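Local coordinates for protein peptidase (Yersinia bercovieri, PDB 5NYW) that is of unknown function but, as an ancestral proteasome beta-subunit (Anbu) of the Ntn-hydrolase superfamily related to HslV, assembles into multimers and is probably a peptidase, at residues L52-T55 against Q56-S60; S79-E82 against A83-L87; R160-S163 against Y164-L168. All coordinates share one frame; numbering follows the deposited sequence.

The three contacts are local and come in series along a chain built on the alpha-beta-beta-alpha plan of the Ntn-hydrolases. Contact 1 lies on helix 52-65 and contact 2 at the start of helix 80-98, the next helix; their centres are about 17 Å apart, and both helices cover the sheet that includes strand 112-120. Contact 3 lies in the connection between helices 155-161 and 168-185 at the other flank, its centre about 32 Å from that of contact 1 and about 26 Å from that of contact 2. Each also reaches another subunit: S57 in contact 1 and Y81 in contact 2 form the same hydrogen bond between copies, while R160 in contact 3 is salt-bridged to another copy.

Contact 1 (L52-T55 against Q56-S60); sequences LATT and QSIVS
Q56 sits one turn beyond L52 in helix 52-65, an outer helix of the Ntn-hydrolase sandwich, and its N bonds to L52 O at 3.1 Å. Its CG lies 4.0 Å from L52 CD1, the two side chains passing at a slant. The Q56 side chain is extended beyond CG, and its amide OE1 accepts from the backbone N of E138 in a second subunit. S57 is next: its N bonds weakly to A53 O, and a water joins the same turn by donating to A53 O while accepting from S57 OG, 3.0 Å away. That hydroxyl also bonds to R97 of its own chain and to Y81 of the second subunit, so the buried group has several partners. I58 turns to the inner face, where it touches V91 and V94 of helix 80-98 and C112 of strand 112-120. With CG1 anti to its carbonyl carbon (chi1 -68°), I58 CD1 reaches back to 3.7 Å from T54 CG2, the two side chains running alongside each other. T54 OG1 bonds to F110 O. V59 closes the turn with a nearly straight bond, its N 2.8 Å from T55 O at an N-H...O angle of 177°, while V59 CG2 packs 3.4 Å from that oxygen.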
loop_
_atom_site.group_PDB
_atom_site.type_symbol
_atom_site.label_atom_id
_atom_site.label_comp_id
_atom_site.label_asym_id
_atom_site.label_seq_id
_atom_site.Cartn_x
_atom_site.Cartn_y
_atom_site.Cartn_z
ATOM N N LEU L 52 34.156 3.389 -8.159
ATOM C CA LEU L 52 35.033 2.335 -8.650
ATOM C C LEU L 52 34.467 0.950 -8.353
ATOM O O LEU L 52 34.571 0.056 -9.186
ATOM C CB LEU L 52 36.436 2.473 -8.052
ATOM C CG LEU L 52 37.444 1.406 -8.495
ATOM C CD1 LEU L 52 37.721 1.474 -9.977
ATOM C CD2 LEU L 52 38.731 1.520 -7.709
ATOM N N ALA L 53 33.881 0.766 -7.172
ATOM C CA ALA L 53 33.264 -0.523 -6.810
ATOM C C ALA L 53 32.133 -0.890 -7.788
ATOM O O ALA L 53 31.985 -2.055 -8.185
ATOM C CB ALA L 53 32.737 -0.493 -5.363
ATOM N N THR L 54 31.344 0.114 -8.176
ATOM C CA THR L 54 30.248 -0.087 -9.115
ATOM C C THR L 54 30.710 -0.452 -10.526
ATOM O O THR L 54 30.309 -1.481 -11.053
ATOM C CB THR L 54 29.372 1.160 -9.215
ATOM O OG1 THR L 54 28.899 1.511 -7.915
ATOM C CG2 THR L 54 28.189 0.902 -10.138
ATOM N N THR L 55 31.574 0.361 -11.135
ATOM C CA THR L 55 31.972 0.083 -12.516
ATOM C C THR L 55 32.791 -1.207 -12.639
ATOM O O THR L 55 32.625 -1.949 -13.612
ATOM C CB THR L 55 32.749 1.261 -13.150
ATOM O OG1 THR L 55 34.013 1.458 -12.497
ATOM C CG2 THR L 55 31.915 2.532 -13.107
ATOM N N GLN L 56 33.663 -1.492 -11.671
ATOM C CA GLN L 56 34.437 -2.731 -11.751
ATOM C C GLN L 56 33.520 -3.952 -11.721
ATOM O O GLN L 56 33.758 -4.906 -12.462
ATOM C CB GLN L 56 35.460 -2.864 -10.609
ATOM C CG GLN L 56 36.867 -2.364 -10.864
ATOM C CD GLN L 56 37.812 -2.789 -9.742
ATOM O OE1 GLN L 56 37.361 -3.226 -8.697
ATOM N NE2 GLN L 56 39.117 -2.707 -9.976
ATOM N N SER L 57 32.471 -3.925 -10.893
ATOM C CA SER L 57 31.532 -5.050 -10.857
ATOM C C SER L 57 30.809 -5.155 -12.177
ATOM O O SER L 57 30.642 -6.248 -12.706
ATOM C CB SER L 57 30.505 -4.924 -9.714
ATOM O OG SER L 57 30.957 -5.546 -8.514
ATOM N N ILE L 58 30.407 -4.014 -12.721
ATOM C CA ILE L 58 29.713 -3.986 -14.001
ATOM C C ILE L 58 30.589 -4.629 -15.067
ATOM O O ILE L 58 30.176 -5.585 -15.726
ATOM C CB ILE L 58 29.346 -2.527 -14.403
ATOM C CG1 ILE L 58 28.284 -1.988 -13.448
ATOM C CG2 ILE L 58 28.823 -2.459 -15.824
ATOM C CD1 ILE L 58 28.066 -0.525 -13.559
ATOM N N VAL L 59 31.824 -4.154 -15.185
ATOM C CA VAL L 59 32.757 -4.722 -16.144
ATOM C C VAL L 59 33.039 -6.205 -15.846
ATOM O O VAL L 59 33.003 -7.039 -16.750
ATOM C CB VAL L 59 34.072 -3.937 -16.162
ATOM C CG1 VAL L 59 35.141 -4.695 -16.934
ATOM C CG2 VAL L 59 33.852 -2.553 -16.759
ATOM N N SER L 60 33.251 -6.552 -14.579
ATOM C CA SER L 60 33.539 -7.939 -14.244
ATOM C C SER L 60 32.357 -8.850 -14.601
ATOM O O SER L 60 32.566 -9.924 -15.160
ATOM C CB SER L 60 33.891 -8.075 -12.761
ATOM O OG SER L 60 35.210 -7.636 -12.489
HETATM O O HOH W 1 33.468 -4.334 -7.513
#

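Contact 2 (S79-E82 against A83-L87); sequences SMYE and AATLL
Two first torsions bring Y81 and T85 together across one turn: Y81 extends its ring opposite its backbone N (chi1 -178°), and T85 places CG2 opposite its carbonyl carbon with OG1 between N and C (chi1 66°). They belong to the capped N-terminal turns of helix 80-98, which packs on the sheet of this Ntn-hydrolase fold. The methyl CG2 of T85 comes to 3.7 Å from Y81 CE1 and meets the ring obliquely, the side chains lying nearly perpendicular. F136 packs edge-to-face with the Y81 ring and also touches T85, while the phenol OH bonds to S57 and R97 of a third subunit, which fixes the ring from its far end as well.

S79 is the N-cap residue. Its OG accepts weakly from E82 N, and its carbonyl O receives A83 N at 3.1 Å, the first of four successive i to i+4 bonds that carry the helix on to L86. E82 OE1 accepts from A78 N, one residue before the N-cap, so the E82 carboxylate also ties down the start of the helix.

On the face turned to the sheet, M80 SD lies 4.4 Å from A83 CB; F128 and I120 border the methionine, and L116 borders the alanine. E82 O receives L86 N at 3.0 Å and also a water, which donates to it over 2.8 Å and lies 2.5 Å from T85 OG1.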
loop_
_atom_site.group_PDB
_atom_site.type_symbol
_atom_site.label_atom_id
_atom_site.label_comp_id
_atom_site.label_asym_id
_atom_site.label_seq_id
_atom_site.Cartn_x
_atom_site.Cartn_y
_atom_site.Cartn_z
ATOM N N SER L 79 22.993 -5.813 -32.021
ATOM C CA SER L 79 23.336 -4.415 -32.311
ATOM C C SER L 79 23.895 -3.682 -31.087
ATOM O O SER L 79 23.792 -4.152 -29.955
ATOM C CB SER L 79 22.114 -3.661 -32.838
ATOM O OG SER L 79 21.123 -3.529 -31.834
ATOM N N MET L 80 24.495 -2.526 -31.333
ATOM C CA MET L 80 25.030 -1.687 -30.278
ATOM C C MET L 80 23.907 -1.201 -29.363
ATOM O O MET L 80 24.115 -0.989 -28.166
ATOM C CB MET L 80 25.768 -0.494 -30.885
ATOM C CG MET L 80 26.755 0.199 -29.961
ATOM S SD MET L 80 28.105 -0.906 -29.584
ATOM C CE MET L 80 28.644 -1.213 -31.253
ATOM N N TYR L 81 22.713 -1.050 -29.927
ATOM C CA TYR L 81 21.557 -0.632 -29.149
ATOM C C TYR L 81 21.228 -1.661 -28.070
ATOM O O TYR L 81 20.881 -1.292 -26.941
ATOM C CB TYR L 81 20.330 -0.406 -30.054
ATOM C CG TYR L 81 19.150 0.081 -29.262
ATOM C CD1 TYR L 81 18.258 -0.824 -28.688
ATOM C CD2 TYR L 81 18.948 1.444 -29.044
ATOM C CE1 TYR L 81 17.190 -0.393 -27.926
ATOM C CE2 TYR L 81 17.872 1.893 -28.290
ATOM C CZ TYR L 81 16.995 0.955 -27.730
ATOM O OH TYR L 81 15.917 1.349 -26.966
ATOM N N GLU L 82 21.322 -2.945 -28.430
ATOM C CA GLU L 82 21.073 -4.043 -27.495
ATOM C C GLU L 82 22.192 -4.120 -26.477
ATOM O O GLU L 82 21.972 -4.409 -25.310
ATOM C CB GLU L 82 20.959 -5.381 -28.234
ATOM C CG GLU L 82 19.814 -5.459 -29.236
ATOM C CD GLU L 82 19.699 -6.830 -29.871
ATOM O OE1 GLU L 82 20.528 -7.705 -29.538
ATOM O OE2 GLU L 82 18.798 -7.029 -30.719
ATOM N N ALA L 83 23.401 -3.815 -26.923
ATOM C CA ALA L 83 24.534 -3.759 -26.024
ATOM C C ALA L 83 24.275 -2.687 -24.955
ATOM O O ALA L 83 24.554 -2.896 -23.777
ATOM C CB ALA L 83 25.791 -3.474 -26.788
ATOM N N ALA L 84 23.734 -1.547 -25.372
ATOM C CA ALA L 84 23.393 -0.459 -24.447
ATOM C C ALA L 84 22.309 -0.828 -23.442
ATOM O O ALA L 84 22.437 -0.488 -22.268
ATOM C CB ALA L 84 22.968 0.794 -25.228
ATOM N N THR L 85 21.240 -1.499 -23.887
ATOM C CA THR L 85 20.208 -1.938 -22.941
ATOM C C THR L 85 20.845 -2.919 -21.945
ATOM O O THR L 85 20.491 -2.937 -20.768
ATOM C CB THR L 85 18.965 -2.595 -23.609
ATOM O OG1 THR L 85 19.314 -3.830 -24.243
ATOM C CG2 THR L 85 18.324 -1.657 -24.599
ATOM N N LEU L 86 21.765 -3.746 -22.439
ATOM C CA LEU L 86 22.437 -4.731 -21.604
ATOM C C LEU L 86 23.276 -4.068 -20.509
ATOM O O LEU L 86 23.263 -4.489 -19.351
ATOM C CB LEU L 86 23.316 -5.636 -22.469
ATOM C CG LEU L 86 24.042 -6.738 -21.695
ATOM C CD1 LEU L 86 23.021 -7.683 -21.076
ATOM C CD2 LEU L 86 25.027 -7.505 -22.569
ATOM N N LEU L 87 24.010 -3.028 -20.868
ATOM C CA LEU L 87 24.782 -2.274 -19.881
ATOM C C LEU L 87 23.855 -1.629 -18.842
ATOM O O LEU L 87 24.140 -1.627 -17.650
ATOM C CB LEU L 87 25.633 -1.205 -20.567
ATOM C CG LEU L 87 27.103 -1.591 -20.635
ATOM C CD1 LEU L 87 27.264 -2.787 -21.559
ATOM C CD2 LEU L 87 27.891 -0.433 -21.146
HETATM O O HOH W 2 19.924 -6.193 -24.820
#

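Contact 3 (R160-S163 against Y164-L168); sequences RVLS and YDTPL
A type I beta turn from S163 to T166 links helix 155-161 to helix 168-185, and T166 closes it with both its backbone and its side chain. T166 N bonds to S163 O at 3.0 Å; the bond is straight at the hydrogen (166°), but the donor stands above the carbonyl plane. In the reverse direction S163 N donates to T166 OG1, also at 3.0 Å and with an angle of 164°, so two bonds join the pair. The hydroxyl reaches that N-H because OG1 lies anti to the carbonyl carbon of T166 (chi1 -60°). Beside this polar pair, L162 CD1 packs 3.9 Å from T166 CB, L162 running roughly at right angles to T166. L162 leans further on A171 of helix 168-185 and on M6 of strand 2-7, which packs the residue before the turn on both helix and sheet. The side chain of Y164, second in the turn, touches S9, Q141 and R7, and the Y164 backbone bonds to S9. Before the turn, R160 NH2 forms a salt bridge with D180 of a fourth subunit. P167 then takes the N-cap position of the next helix, as in a type I turn connecting two consecutive helices.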
loop_
_atom_site.group_PDB
_atom_site.type_symbol
_atom_site.label_atom_id
_atom_site.label_comp_id
_atom_site.label_asym_id
_atom_site.label_seq_id
_atom_site.Cartn_x
_atom_site.Cartn_y
_atom_site.Cartn_z
ATOM N N ARG L 160 35.485 23.829 -29.815
ATOM C CA ARG L 160 36.108 24.736 -30.789
ATOM C C ARG L 160 36.543 24.062 -32.086
ATOM O O ARG L 160 36.419 24.656 -33.159
ATOM C CB ARG L 160 37.339 25.413 -30.185
ATOM C CG ARG L 160 37.051 26.542 -29.227
ATOM C CD ARG L 160 38.356 27.176 -28.756
ATOM N NE ARG L 160 38.137 28.197 -27.738
ATOM C CZ ARG L 160 37.826 29.464 -28.003
ATOM N NH1 ARG L 160 37.707 29.867 -29.263
ATOM N NH2 ARG L 160 37.637 30.327 -27.006
ATOM N N VAL L 161 37.020 22.819 -31.991
ATOM C CA VAL L 161 37.667 22.193 -33.134
ATOM C C VAL L 161 37.034 20.880 -33.616
ATOM O O VAL L 161 37.229 20.497 -34.767
ATOM C CB VAL L 161 39.162 21.936 -32.838
ATOM C CG1 VAL L 161 39.823 23.181 -32.298
ATOM C CG2 VAL L 161 39.327 20.817 -31.856
ATOM N N LEU L 162 36.246 20.210 -32.782
ATOM C CA LEU L 162 35.694 18.917 -33.191
ATOM C C LEU L 162 34.329 19.089 -33.851
ATOM O O LEU L 162 33.486 19.859 -33.380
ATOM C CB LEU L 162 35.567 17.945 -32.001
ATOM C CG LEU L 162 35.226 16.480 -32.371
ATOM C CD1 LEU L 162 36.444 15.704 -32.878
ATOM C CD2 LEU L 162 34.547 15.696 -31.246
ATOM N N SER L 163 34.148 18.394 -34.973
ATOM C CA SER L 163 32.859 18.259 -35.648
ATOM C C SER L 163 32.802 16.841 -36.195
ATOM O O SER L 163 33.825 16.147 -36.218
ATOM C CB SER L 163 32.684 19.301 -36.754
ATOM O OG SER L 163 33.686 19.172 -37.746
ATOM N N TYR L 164 31.629 16.408 -36.649
ATOM C CA TYR L 164 31.441 15.030 -37.129
ATOM C C TYR L 164 32.439 14.639 -38.227
ATOM O O TYR L 164 32.796 13.466 -38.372
ATOM C CB TYR L 164 30.001 14.853 -37.629
ATOM C CG TYR L 164 29.611 13.456 -38.075
ATOM C CD1 TYR L 164 29.451 12.431 -37.148
ATOM C CD2 TYR L 164 29.377 13.165 -39.427
ATOM C CE1 TYR L 164 29.074 11.151 -37.549
ATOM C CE2 TYR L 164 29.013 11.883 -39.837
ATOM C CZ TYR L 164 28.860 10.882 -38.891
ATOM O OH TYR L 164 28.488 9.608 -39.277
ATOM N N ASP L 165 32.901 15.629 -38.985
ATOM C CA ASP L 165 33.766 15.367 -40.136
ATOM C C ASP L 165 35.261 15.503 -39.853
ATOM O O ASP L 165 36.069 15.330 -40.755
ATOM C CB ASP L 165 33.385 16.307 -41.280
ATOM C CG ASP L 165 32.045 15.959 -41.891
ATOM O OD1 ASP L 165 31.815 14.768 -42.199
ATOM O OD2 ASP L 165 31.215 16.879 -42.045
ATOM N N THR L 166 35.627 15.785 -38.607
ATOM C CA THR L 166 37.030 15.840 -38.219
ATOM C C THR L 166 37.654 14.475 -38.447
ATOM O O THR L 166 37.135 13.470 -37.977
ATOM C CB THR L 166 37.210 16.233 -36.712
ATOM O OG1 THR L 166 36.649 17.525 -36.461
ATOM C CG2 THR L 166 38.682 16.246 -36.301
ATOM N N PRO L 167 38.775 14.430 -39.165
ATOM C CA PRO L 167 39.502 13.171 -39.368
ATOM C C PRO L 167 39.995 12.580 -38.040
ATOM O O PRO L 167 40.204 13.341 -37.090
ATOM C CB PRO L 167 40.678 13.576 -40.268
ATOM C CG PRO L 167 40.724 15.061 -40.234
ATOM C CD PRO L 167 39.334 15.532 -39.962
ATOM N N LEU L 168 40.141 11.257 -37.970
ATOM C CA LEU L 168 40.507 10.579 -36.726
ATOM C C LEU L 168 41.754 11.104 -36.019
ATOM O O LEU L 168 41.738 11.253 -34.799
ATOM C CB LEU L 168 40.679 9.075 -36.950
ATOM C CG LEU L 168 39.456 8.187 -36.721
ATOM C CD1 LEU L 168 38.192 8.841 -37.216
ATOM C CD2 LEU L 168 39.650 6.822 -37.360
#